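Side-chain contacts in tryptophan decarboxylase 1 (Oryza sativa subsp. japonica, PDB 6KHO), which decarboxylates L-tryptophan to tryptamine and 5-hydroxy-L-tryptophan to serotonin with the help of pyridoxal 5'-phosphate: residues H329-T334 against R406-M411; A102-T107 against G271-N276; G303-C306 against E310-H313. One frame throughout, in Å; residues are numbered along the deposited sequence.

Contact 1: residues H329-T334 against R406-M411; sequences HKWLMT and RSDVAM. With CA (calcium ion), chain F; PLP (pyridoxal-5'-phosphate), chain C.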
# COMPACT_ATOMS: atom_id res chain seq x y z
N HIS A 329 0.54 -8.68 -9.85
CA HIS A 329 0.01 -9.56 -8.80
C HIS A 329 -1.29 -10.23 -9.19
O HIS A 329 -1.84 -10.99 -8.39
CB HIS A 329 -0.12 -8.81 -7.46
CG HIS A 329 -1.25 -7.83 -7.38
ND1 HIS A 329 -1.07 -6.55 -6.87
CD2 HIS A 329 -2.57 -7.94 -7.64
CE1 HIS A 329 -2.23 -5.92 -6.87
NE2 HIS A 329 -3.16 -6.74 -7.33
N LYS A 330 -1.80 -10.00 -10.40
CA LYS A 330 -2.86 -10.84 -10.93
C LYS A 330 -2.24 -12.01 -11.68
O LYS A 330 -2.11 -13.10 -11.13
CB LYS A 330 -3.80 -10.05 -11.84
CG LYS A 330 -4.55 -8.97 -11.12
CD LYS A 330 -5.96 -9.37 -10.84
CE LYS A 330 -6.85 -8.16 -10.94
NZ LYS A 330 -7.79 -8.12 -9.81
N TRP A 331 -1.79 -11.76 -12.91
CA TRP A 331 -1.44 -12.83 -13.84
C TRP A 331 0.05 -12.86 -14.20
O TRP A 331 0.42 -13.38 -15.26
CB TRP A 331 -2.30 -12.68 -15.10
CG TRP A 331 -2.52 -13.94 -15.91
CD1 TRP A 331 -2.12 -15.21 -15.60
CD2 TRP A 331 -3.19 -14.02 -17.17
NE1 TRP A 331 -2.52 -16.09 -16.60
CE2 TRP A 331 -3.17 -15.37 -17.57
CE3 TRP A 331 -3.82 -13.08 -18.00
CZ2 TRP A 331 -3.75 -15.80 -18.77
CZ3 TRP A 331 -4.39 -13.50 -19.18
CH2 TRP A 331 -4.35 -14.85 -19.56
N LEU A 332 0.94 -12.31 -13.37
CA LEU A 332 2.36 -12.38 -13.72
C LEU A 332 3.21 -12.90 -12.56
O LEU A 332 4.35 -12.46 -12.35
CB LEU A 332 2.86 -11.02 -14.21
CG LEU A 332 4.02 -11.08 -15.20
CD1 LEU A 332 3.57 -11.73 -16.51
CD2 LEU A 332 4.62 -9.69 -15.46
N MET A 333 2.66 -13.85 -11.79
CA MET A 333 3.42 -14.67 -10.83
C MET A 333 4.16 -13.85 -9.78
O MET A 333 5.20 -14.29 -9.27
CB MET A 333 4.41 -15.59 -11.55
CG MET A 333 3.73 -16.78 -12.21
SD MET A 333 4.87 -17.74 -13.21
CE MET A 333 5.07 -16.64 -14.57
N THR A 334 3.65 -12.68 -9.44
CA THR A 334 4.25 -11.81 -8.44
C THR A 334 3.24 -11.62 -7.31
O THR A 334 2.15 -11.11 -7.54
CB THR A 334 4.61 -10.45 -9.06
OG1 THR A 334 5.51 -10.64 -10.17
CG2 THR A 334 5.28 -9.56 -8.04
N ARG A 406 0.30 -18.58 -21.99
CA ARG A 406 -0.30 -19.40 -23.05
C ARG A 406 -0.87 -20.71 -22.50
O ARG A 406 -1.90 -21.19 -22.98
CB ARG A 406 0.73 -19.68 -24.14
CG ARG A 406 1.14 -18.41 -24.88
CD ARG A 406 2.36 -18.61 -25.77
NE ARG A 406 2.53 -17.47 -26.67
CZ ARG A 406 3.69 -17.12 -27.23
NH1 ARG A 406 4.79 -17.82 -26.98
NH2 ARG A 406 3.74 -16.07 -28.03
N SER A 407 -0.20 -21.31 -21.52
CA SER A 407 -0.71 -22.55 -20.96
C SER A 407 -1.98 -22.32 -20.14
O SER A 407 -2.86 -23.18 -20.13
CB SER A 407 0.37 -23.24 -20.12
OG SER A 407 0.81 -22.41 -19.06
N ASP A 408 -2.10 -21.15 -19.49
CA ASP A 408 -3.35 -20.83 -18.81
C ASP A 408 -4.48 -20.64 -19.81
O ASP A 408 -5.62 -21.07 -19.56
CB ASP A 408 -3.21 -19.56 -17.97
CG ASP A 408 -2.47 -19.79 -16.68
OD1 ASP A 408 -2.23 -20.97 -16.36
OD2 ASP A 408 -2.16 -18.81 -15.98
N VAL A 409 -4.20 -19.97 -20.92
CA VAL A 409 -5.21 -19.74 -21.93
C VAL A 409 -5.63 -21.06 -22.56
O VAL A 409 -6.82 -21.30 -22.81
CB VAL A 409 -4.69 -18.74 -22.98
CG1 VAL A 409 -5.52 -18.79 -24.25
CG2 VAL A 409 -4.67 -17.32 -22.39
N ALA A 410 -4.67 -21.96 -22.78
CA ALA A 410 -4.98 -23.24 -23.40
C ALA A 410 -5.82 -24.12 -22.48
O ALA A 410 -6.73 -24.81 -22.94
CB ALA A 410 -3.69 -23.95 -23.81
N MET A 411 -5.55 -24.09 -21.16
CA MET A 411 -6.44 -24.75 -20.21
C MET A 411 -7.84 -24.16 -20.26
O MET A 411 -8.84 -24.89 -20.24
CB MET A 411 -5.89 -24.67 -18.78
CG MET A 411 -4.63 -25.50 -18.51
SD MET A 411 -4.39 -25.83 -16.74
CE MET A 411 -4.13 -24.19 -16.09
CA CA F . -0.73 -22.03 -14.87
N1 PLP C . -9.57 -3.42 -12.35
C2 PLP C . -9.56 -4.65 -12.97
C2A PLP C . -9.87 -4.79 -14.43
C3 PLP C . -9.27 -5.79 -12.24
O3 PLP C . -9.26 -7.01 -12.86
C4 PLP C . -8.97 -5.69 -10.88
C4A PLP C . -8.29 -6.83 -10.18
C5 PLP C . -8.98 -4.45 -10.26
C6 PLP C . -9.28 -3.31 -11.00
C5A PLP C . -8.66 -4.40 -8.78
O4P PLP C . -8.41 -3.11 -8.30
P PLP C . -7.51 -2.88 -6.96
O1P PLP C . -7.98 -3.76 -5.84
O2P PLP C . -7.62 -1.41 -6.61
O3P PLP C . -6.05 -3.23 -7.21
O HOH W 1 -0.09 -23.44 -16.45
O HOH W 2 0.84 -20.72 -16.06
O HOH W 3 -1.04 -19.85 -13.81
O HOH W 4 -2.27 -22.82 -13.28
O HOH W 5 1.14 -22.38 -13.33
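Trp331 meets the helical segment 406-411 with the rim of its indole, and Asp408 and Val409 receive it side by side. The pyrrole N-H carries the one hydrogen bond between the segments: Trp331 NE1 gives to Asp408 OD2 at 2.8 Å, with an N-H...O angle of 159°. The oxygen accepts on its anti lone pair, and ring and carboxylate lie almost in one plane, 6° apart. At the far end of the benzo ring, Trp331 CH2 touches Val409 CG2 at 3.8 Å, again at the edge. The Trp331 side chain gets there by setting CG opposite its backbone N (chi1 -156°), which carries the indole across to the helix.

Asp408 has a second task. Its OD1 binds a calcium ion at 2.4 Å whose other five ligands are waters; one of these, water 3, also donates to Asp408 OD2 at 2.7 Å. Both oxygens are thus occupied, and the metal probably favours the ionised carboxylate. Next to the indole in sequence, Lys330 NZ is joined covalently to PLP C4A, as in an internal aldimine.

Tyr301 stacks on the indole and the ring of His404 meets it steeply, while Trp331 O accepts from His404 NE2. The contact therefore docks the short helix 328-331, just after strand 323-326 of the seven-stranded sheet, onto the C-terminal half of the long helix 386-420.

Contact 2: residues A102-T107 against G271-N276; sequences AFFPST and GTTSSN. With PLP (pyridoxal-5'-phosphate), chain C.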
# COMPACT_ATOMS: atom_id res chain seq x y z
N ALA A 102 -12.38 -18.54 -8.67
CA ALA A 102 -13.13 -17.30 -8.53
C ALA A 102 -12.28 -16.07 -8.87
O ALA A 102 -11.05 -16.12 -8.92
CB ALA A 102 -13.67 -17.19 -7.10
N PHE A 103 -12.98 -14.96 -9.13
CA PHE A 103 -12.37 -13.63 -9.33
C PHE A 103 -11.30 -13.75 -10.42
O PHE A 103 -11.60 -14.21 -11.52
CB PHE A 103 -11.91 -13.12 -7.97
CG PHE A 103 -12.96 -13.25 -6.90
CD1 PHE A 103 -14.18 -12.61 -7.04
CD2 PHE A 103 -12.75 -14.04 -5.78
CE1 PHE A 103 -15.17 -12.75 -6.08
CE2 PHE A 103 -13.73 -14.17 -4.80
CZ PHE A 103 -14.94 -13.52 -4.95
N PHE A 104 -10.06 -13.31 -10.17
CA PHE A 104 -8.92 -13.74 -10.97
C PHE A 104 -7.88 -14.34 -10.03
O PHE A 104 -7.77 -13.91 -8.88
CB PHE A 104 -8.30 -12.58 -11.76
CG PHE A 104 -9.22 -11.98 -12.79
CD1 PHE A 104 -9.68 -12.73 -13.86
CD2 PHE A 104 -9.63 -10.66 -12.67
CE1 PHE A 104 -10.53 -12.17 -14.81
CE2 PHE A 104 -10.49 -10.10 -13.61
CZ PHE A 104 -10.94 -10.86 -14.67
N PRO A 105 -7.14 -15.35 -10.46
CA PRO A 105 -6.16 -15.97 -9.56
C PRO A 105 -5.09 -14.98 -9.14
O PRO A 105 -4.77 -14.03 -9.86
CB PRO A 105 -5.59 -17.12 -10.38
CG PRO A 105 -5.88 -16.79 -11.77
CD PRO A 105 -7.17 -16.01 -11.77
N SER A 106 -4.55 -15.19 -7.94
CA SER A 106 -3.39 -14.43 -7.48
C SER A 106 -2.17 -15.30 -7.76
O SER A 106 -1.71 -16.05 -6.90
CB SER A 106 -3.52 -14.06 -6.00
OG SER A 106 -3.79 -15.21 -5.20
N THR A 107 -1.66 -15.24 -9.00
CA THR A 107 -0.59 -16.15 -9.39
C THR A 107 0.70 -15.77 -8.67
O THR A 107 0.93 -14.61 -8.33
CB THR A 107 -0.40 -16.18 -10.92
OG1 THR A 107 0.09 -14.91 -11.41
CG2 THR A 107 -1.72 -16.52 -11.62
N GLY A 271 -9.92 -6.10 -20.55
CA GLY A 271 -10.11 -7.26 -19.68
C GLY A 271 -10.96 -6.95 -18.46
O GLY A 271 -10.48 -6.98 -17.33
N THR A 272 -12.24 -6.68 -18.67
CA THR A 272 -13.09 -6.29 -17.56
C THR A 272 -13.25 -7.44 -16.57
O THR A 272 -13.11 -8.61 -16.92
CB THR A 272 -14.49 -5.86 -18.03
OG1 THR A 272 -15.12 -6.97 -18.68
CG2 THR A 272 -14.41 -4.66 -18.99
N THR A 273 -13.60 -7.09 -15.33
CA THR A 273 -13.66 -8.07 -14.26
C THR A 273 -14.79 -9.07 -14.47
O THR A 273 -14.62 -10.27 -14.23
CB THR A 273 -13.83 -7.36 -12.92
OG1 THR A 273 -12.71 -6.49 -12.69
CG2 THR A 273 -13.90 -8.37 -11.78
N SER A 274 -15.95 -8.60 -14.92
CA SER A 274 -17.11 -9.48 -15.04
C SER A 274 -16.91 -10.52 -16.13
O SER A 274 -16.94 -11.73 -15.87
CB SER A 274 -18.37 -8.65 -15.32
OG SER A 274 -19.48 -9.52 -15.49
N SER A 275 -16.68 -10.08 -17.37
CA SER A 275 -16.70 -10.99 -18.51
C SER A 275 -15.50 -10.84 -19.44
O SER A 275 -15.53 -11.37 -20.56
CB SER A 275 -18.00 -10.81 -19.30
OG SER A 275 -18.01 -9.59 -20.02
N ASN A 276 -14.44 -10.14 -19.01
CA ASN A 276 -13.26 -9.91 -19.85
C ASN A 276 -13.61 -9.24 -21.17
O ASN A 276 -13.09 -9.59 -22.22
CB ASN A 276 -12.49 -11.21 -20.10
CG ASN A 276 -11.47 -11.49 -19.02
OD1 ASN A 276 -11.30 -10.71 -18.08
ND2 ASN A 276 -10.77 -12.62 -19.15
N1 PLP C . -9.57 -3.42 -12.35
C2 PLP C . -9.56 -4.65 -12.97
C2A PLP C . -9.87 -4.79 -14.43
C3 PLP C . -9.27 -5.79 -12.24
O3 PLP C . -9.26 -7.01 -12.86
C4 PLP C . -8.97 -5.69 -10.88
C4A PLP C . -8.29 -6.83 -10.18
C5 PLP C . -8.98 -4.45 -10.26
C6 PLP C . -9.28 -3.31 -11.00
C5A PLP C . -8.66 -4.40 -8.78
O4P PLP C . -8.41 -3.11 -8.30
P PLP C . -7.51 -2.88 -6.96
O1P PLP C . -7.98 -3.76 -5.84
O2P PLP C . -7.62 -1.41 -6.61
O3P PLP C . -6.05 -3.23 -7.21
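Phe104 pushes its ring into the turn 271-276 and meets the backbone oxygens of Thr272 and Thr273 together with the side chains of Thr273 and Asn276. Along the first segment, Phe103 comes before it and points its CB away from the turn; its ring meets Phe127 of the second subunit edge to face. Phe103 O accepts from Arg485 NH1, and the same guanidinium gives NH2 to Thr273 O and NE to Ser274 O. Arg485 thereby ties the two segments together, and it also makes a cation-pi contact with Phe104, on whose ring Tyr301 stacks as well.

Phe104 carries most of the buried surface. With CG beside its backbone N (chi1 -63°), the ring reaches out toward the turn far end first. Its CZ lies 3.9 Å from Thr272 O, which sits at the ring edge in the ring plane, and 3.8 Å from Thr273 O, which approaches obliquely. On the flank, Phe104 CE2 touches Thr273 CG2 at 4.2 Å. The amide of Asn276 lies alongside, its plane 12° from that of the ring. The turn is closed by Asn276 N giving to Thr272 O at 2.9 Å.

The cofactor borders both segments: PLP O3 is 3.4 Å from Phe104 CE2 and 3.5 Å from Thr273 OG1, while Gly271 O lies 3.7 Å from PLP C2A. The arrangement is part of the active-site pocket of a group II PLP-dependent decarboxylase, where Phe104 contributes to serotonin binding.

Contact 3: residues G303-C306 against E310-H313; sequences GSAC and EFRH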
# COMPACT_ATOMS: atom_id res chain seq x y z
N GLY A 303 -3.48 -7.17 -18.96
CA GLY A 303 -2.21 -6.59 -19.37
C GLY A 303 -1.08 -7.59 -19.43
O GLY A 303 -0.25 -7.55 -20.35
N SER A 304 -1.02 -8.52 -18.47
CA SER A 304 0.06 -9.51 -18.46
C SER A 304 0.06 -10.37 -19.72
O SER A 304 1.13 -10.78 -20.18
CB SER A 304 -0.05 -10.42 -17.23
OG SER A 304 0.15 -9.68 -16.04
N ALA A 305 -1.12 -10.66 -20.29
CA ALA A 305 -1.16 -11.46 -21.50
C ALA A 305 -0.55 -10.74 -22.70
O ALA A 305 -0.18 -11.39 -23.68
CB ALA A 305 -2.60 -11.88 -21.82
N CYS A 306 -0.41 -9.42 -22.61
CA CYS A 306 0.07 -8.62 -23.72
C CYS A 306 1.58 -8.69 -23.89
O CYS A 306 2.12 -8.05 -24.80
CB CYS A 306 -0.39 -7.17 -23.55
SG CYS A 306 -2.21 -7.02 -23.67
N GLU A 310 0.32 -12.52 -29.79
CA GLU A 310 -1.05 -12.75 -30.22
C GLU A 310 -2.08 -12.01 -29.38
O GLU A 310 -3.26 -11.97 -29.76
CB GLU A 310 -1.35 -14.25 -30.21
CG GLU A 310 -1.45 -14.85 -28.82
CD GLU A 310 -0.15 -15.50 -28.36
OE1 GLU A 310 -0.23 -16.43 -27.52
OE2 GLU A 310 0.94 -15.09 -28.82
N PHE A 311 -1.69 -11.43 -28.24
CA PHE A 311 -2.60 -10.63 -27.43
C PHE A 311 -2.29 -9.14 -27.47
O PHE A 311 -3.13 -8.34 -27.04
CB PHE A 311 -2.58 -11.10 -25.96
CG PHE A 311 -3.05 -12.52 -25.78
CD1 PHE A 311 -4.40 -12.82 -25.87
CD2 PHE A 311 -2.15 -13.54 -25.52
CE1 PHE A 311 -4.83 -14.12 -25.71
CE2 PHE A 311 -2.58 -14.84 -25.37
CZ PHE A 311 -3.92 -15.13 -25.46
N ARG A 312 -1.12 -8.76 -27.98
CA ARG A 312 -0.70 -7.36 -27.92
C ARG A 312 -1.61 -6.44 -28.73
O ARG A 312 -1.60 -5.22 -28.51
CB ARG A 312 0.76 -7.27 -28.37
CG ARG A 312 1.42 -5.89 -28.32
CD ARG A 312 1.12 -5.12 -27.04
NE ARG A 312 1.74 -3.79 -27.12
CZ ARG A 312 1.27 -2.79 -27.86
NH1 ARG A 312 0.16 -2.94 -28.57
NH2 ARG A 312 1.92 -1.63 -27.88
N HIS A 313 -2.44 -6.99 -29.63
CA HIS A 313 -3.36 -6.14 -30.39
C HIS A 313 -4.43 -5.50 -29.52
O HIS A 313 -4.97 -4.46 -29.90
CB HIS A 313 -4.03 -6.94 -31.52
CG HIS A 313 -4.94 -8.02 -31.03
ND1 HIS A 313 -6.29 -7.82 -30.82
CD2 HIS A 313 -4.69 -9.32 -30.71
CE1 HIS A 313 -6.83 -8.95 -30.39
NE2 HIS A 313 -5.89 -9.87 -30.32
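Ala305 sets its methyl over one face of the Phe311 ring, near the root of the side chain rather than the far rim: Ala305 CB is 4.0 Å from Phe311 CG. The carbonyl of the same alanine lies close too, Ala305 O standing 3.3 Å from Phe311 CB and 3.4 Å from Phe311 CD2. In Phe311, CG beside the backbone N (chi1 -63°) places the ring next to Ala305, and chi2 of -75° turns a face to the methyl. The opposite face is covered from within its own segment, where Glu310 CG rests 3.5 Å above the ring plane, offset toward the rim, and so the ring is sandwiched between aliphatic groups.

A little farther along, the Cys306 sulfur is nearest the backbone of the other segment, with SG 3.7 Å from Phe311 O. Arg312 passes beside the Cys306 carbonyl with the aliphatic part of its chain, CD lying 3.8 Å from Cys306 O. Its CG is opposite the backbone N, and a bend at chi2 (44°) then directs the guanidinium onward to Leu150 O through NE and to Asn151 O through NH2. Within the first segment, the turn is held by Cys306 N giving to Gly303 O at 2.9 Å.

The contact folds the loop between strands 294-298 and 323-326 onto itself beside helix 386-420, which packs Ile405 against Ala305 and Val409 against Phe311 and offers Arg406 to Glu310 in a salt bridge. No directed bond joins the two segments; they touch by van der Waals packing within one continuous loop, while the charged ends of Glu310 and Arg312 spend their polarity on other parts of the chain.

Overall arrangement
Along the chain the order is contact 2, contact 3, contact 1, each closing before the next opens. One segment of contact 2, both of contact 3 and one of contact 1 follow strands 262-269, 294-298 and 323-326 respectively, neighbours in the seven-stranded mixed sheet. Contact 1 touches both others: its centre is 11 Å from that of contact 2 and 12 Å from that of contact 3, whereas the centres of contacts 2 and 3 are 15 Å apart and these two do not touch. Contacts 1 and 2 meet at Thr107 and both reach the cofactor; contacts 1 and 3 join through Trp331 on Ala305 and the Arg406-Glu310 salt bridge. The set thus runs from the cofactor pocket at contact 2, through the lysine segment and helix 386-420, to the loop of contact 3.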